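Centrosome-associated zinc finger protein Cp190 (Drosophila melanogaster, PDB 6ER1) organises chromatin domains and their boundaries as an insulator cofactor recruited by DNA-binding proteins, and homodimerises through the BTB domain described here. Local coordinates at residues 25-29 with 47-53. Residues are numbered along the deposited sequence; the frame is centred on the assembly and turned at random.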
loop_
_atom_site.group_PDB
_atom_site.type_symbol
_atom_site.label_atom_id
_atom_site.label_comp_id
_atom_site.label_asym_id
_atom_site.label_seq_id
_atom_site.Cartn_x
_atom_site.Cartn_y
_atom_site.Cartn_z
ATOM N N LEU A 25 -2.391 3.619 5.828
ATOM C CA LEU A 25 -2.338 2.197 5.600
ATOM C C LEU A 25 -2.619 1.382 6.895
ATOM O O LEU A 25 -3.339 0.394 6.873
ATOM C CB LEU A 25 -0.951 1.809 5.107
ATOM C CG LEU A 25 -0.668 0.359 4.789
ATOM C CD1 LEU A 25 -1.486 -0.134 3.601
ATOM C CD2 LEU A 25 0.839 0.108 4.632
ATOM N N GLN A 26 -2.037 1.826 7.988
ATOM C CA GLN A 26 -2.251 1.163 9.302
ATOM C C GLN A 26 -3.717 1.217 9.683
ATOM O O GLN A 26 -4.279 0.215 10.143
ATOM C CB GLN A 26 -1.354 1.836 10.303
ATOM C CG GLN A 26 0.078 1.399 10.135
ATOM C CD GLN A 26 1.062 2.322 10.801
ATOM O OE1 GLN A 26 0.690 3.161 11.633
ATOM N NE2 GLN A 26 2.332 2.147 10.477
ATOM N N ASN A 27 -4.365 2.365 9.465
ATOM C CA ASN A 27 -5.783 2.467 9.693
ATOM C C ASN A 27 -6.587 1.498 8.851
ATOM O O ASN A 27 -7.516 0.859 9.321
ATOM C CB ASN A 27 -6.252 3.897 9.515
ATOM C CG ASN A 27 -7.735 4.062 9.763
ATOM O OD1 ASN A 27 -8.205 3.804 10.887
ATOM N ND2 ASN A 27 -8.480 4.467 8.732
ATOM N N PHE A 28 -6.245 1.394 7.577
ATOM C CA PHE A 28 -6.923 0.424 6.732
ATOM C C PHE A 28 -6.780 -1.035 7.239
ATOM O O PHE A 28 -7.718 -1.839 7.160
ATOM C CB PHE A 28 -6.418 0.505 5.292
ATOM C CG PHE A 28 -6.728 1.803 4.576
ATOM C CD1 PHE A 28 -7.850 2.588 4.890
ATOM C CD2 PHE A 28 -5.855 2.237 3.605
ATOM C CE1 PHE A 28 -8.099 3.760 4.203
ATOM C CE2 PHE A 28 -6.115 3.389 2.888
ATOM C CZ PHE A 28 -7.215 4.156 3.200
ATOM N N PHE A 29 -5.581 -1.366 7.672
ATOM C CA PHE A 29 -5.306 -2.679 8.240
ATOM C C PHE A 29 -6.145 -2.930 9.477
ATOM O O PHE A 29 -6.801 -3.965 9.566
ATOM C CB PHE A 29 -3.810 -2.813 8.542
ATOM C CG PHE A 29 -3.396 -4.105 9.216
ATOM C CD1 PHE A 29 -3.745 -5.327 8.695
ATOM C CD2 PHE A 29 -2.513 -4.059 10.242
ATOM C CE1 PHE A 29 -3.314 -6.483 9.255
ATOM C CE2 PHE A 29 -2.072 -5.213 10.836
ATOM C CZ PHE A 29 -2.484 -6.441 10.358
ATOM N N LEU A 47 -6.574 -13.727 9.747
ATOM C CA LEU A 47 -5.930 -12.416 9.727
ATOM C C LEU A 47 -6.032 -11.890 8.289
ATOM O O LEU A 47 -5.521 -12.522 7.352
ATOM C CB LEU A 47 -4.467 -12.535 10.131
ATOM C CG LEU A 47 -3.624 -11.265 10.168
ATOM C CD1 LEU A 47 -4.224 -10.224 11.095
ATOM C CD2 LEU A 47 -2.182 -11.535 10.507
ATOM N N LYS A 48 -6.682 -10.744 8.118
ATOM C CA LYS A 48 -6.856 -10.128 6.790
ATOM C C LYS A 48 -5.802 -9.073 6.542
ATOM O O LYS A 48 -5.584 -8.214 7.397
ATOM C CB LYS A 48 -8.241 -9.526 6.655
ATOM C CG LYS A 48 -9.300 -10.611 6.716
ATOM C CD LYS A 48 -10.727 -10.162 6.574
ATOM C CE LYS A 48 -11.621 -11.412 6.553
ATOM N NZ LYS A 48 -13.067 -11.117 6.375
ATOM N N VAL A 49 -5.169 -9.122 5.370
ATOM C CA VAL A 49 -4.014 -8.304 5.095
ATOM C C VAL A 49 -4.128 -7.770 3.648
ATOM O O VAL A 49 -5.016 -8.140 2.877
ATOM C CB VAL A 49 -2.710 -9.127 5.292
ATOM C CG1 VAL A 49 -2.570 -9.628 6.703
ATOM C CG2 VAL A 49 -2.640 -10.295 4.319
ATOM N N HIS A 50 -3.153 -6.948 3.294
ATOM C CA HIS A 50 -2.950 -6.416 1.924
ATOM C C HIS A 50 -1.772 -7.100 1.292
ATOM O O HIS A 50 -0.650 -6.971 1.785
ATOM C CB HIS A 50 -2.708 -4.923 1.956
ATOM C CG HIS A 50 -3.778 -4.133 2.630
ATOM N ND1 HIS A 50 -3.699 -3.782 3.969
ATOM C CD2 HIS A 50 -4.972 -3.663 2.190
ATOM C CE1 HIS A 50 -4.774 -3.110 4.313
ATOM N NE2 HIS A 50 -5.573 -3.029 3.257
ATOM N N ARG A 51 -2.003 -7.798 0.188
ATOM C CA ARG A 51 -0.954 -8.515 -0.530
ATOM C C ARG A 51 0.260 -7.634 -0.811
ATOM O O ARG A 51 1.397 -8.098 -0.616
ATOM C CB ARG A 51 -1.511 -9.096 -1.804
ATOM C CG ARG A 51 -0.677 -10.172 -2.424
ATOM C CD ARG A 51 -1.357 -10.734 -3.680
ATOM N NE ARG A 51 -2.408 -11.690 -3.306
ATOM C CZ ARG A 51 -3.718 -11.482 -3.358
ATOM N NH1 ARG A 51 -4.220 -10.331 -3.788
ATOM N NH2 ARG A 51 -4.556 -12.450 -2.974
ATOM N N LEU A 52 0.024 -6.387 -1.249
ATOM C CA LEU A 52 1.123 -5.523 -1.617
ATOM C C LEU A 52 1.992 -5.161 -0.434
ATOM O O LEU A 52 3.210 -4.958 -0.615
ATOM C CB LEU A 52 0.605 -4.315 -2.355
ATOM C CG LEU A 52 0.021 -3.094 -1.690
ATOM C CD1 LEU A 52 1.106 -2.284 -0.987
ATOM C CD2 LEU A 52 -0.668 -2.182 -2.690
ATOM N N VAL A 53 1.395 -5.084 0.782
ATOM C CA VAL A 53 2.220 -4.766 1.939
ATOM C C VAL A 53 3.168 -5.933 2.238
ATOM O O VAL A 53 4.369 -5.753 2.527
ATOM C CB VAL A 53 1.334 -4.457 3.161
ATOM C CG1 VAL A 53 2.195 -4.239 4.385
ATOM C CG2 VAL A 53 0.518 -3.188 2.884
HETATM O O HOH W 1 -6.780 -6.769 9.417
#
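In the BTB/POZ fold of Cp190, Phe29 and Leu25 on helix 17-31 pack against the junction where strand 46-49 passes into helix 51-57, with His50 at the N-cap position of that second helix. The axes of helix 25-29 and strand 47-49 approach to 10.0 Å at their closest, their N-to-C directions 145° apart, with side chains and one water between. The ring of Phe29 enters edge first: its CE1 lies 3.4 Å from Lys48 O, which sits near the ring plane, while Val49 CG1 approaches the same CE1 obliquely at 4.1 Å. With CG anti to the backbone N (chi1 176°), the Phe29 ring reaches the strand and also stacks on Tyr94 of helix 83-95. A water donates to both Phe29 O and Lys48 O, its oxygen 2.8 Å from each carbonyl oxygen, linking helix to strand.

The imidazole of His50 points at the helix backbone. Leu25 CD1 lies over one face, and His50 CE1 comes edge-on to Phe29 N at 3.9 Å. That amide is already bonded to Leu25 O, so the approach is plain van der Waals contact. Leu25 and Val53 meet tip to tip, CD1 and CD2 of Leu25 each 3.7 Å from Val53 CG2. Leu52 of the second subunit packs on Leu25, Phe28 and His50, so these residues belong to the dimer interface.

Both imidazole nitrogens of His50 are hydrogen-bonded, ND1 to Tyr94 OH and NE2 to Asp33 O, which should fix the ring's rotation and satisfy its polar atoms within an otherwise largely apolar contact. Because a carbonyl can only accept, NE2 must carry a proton.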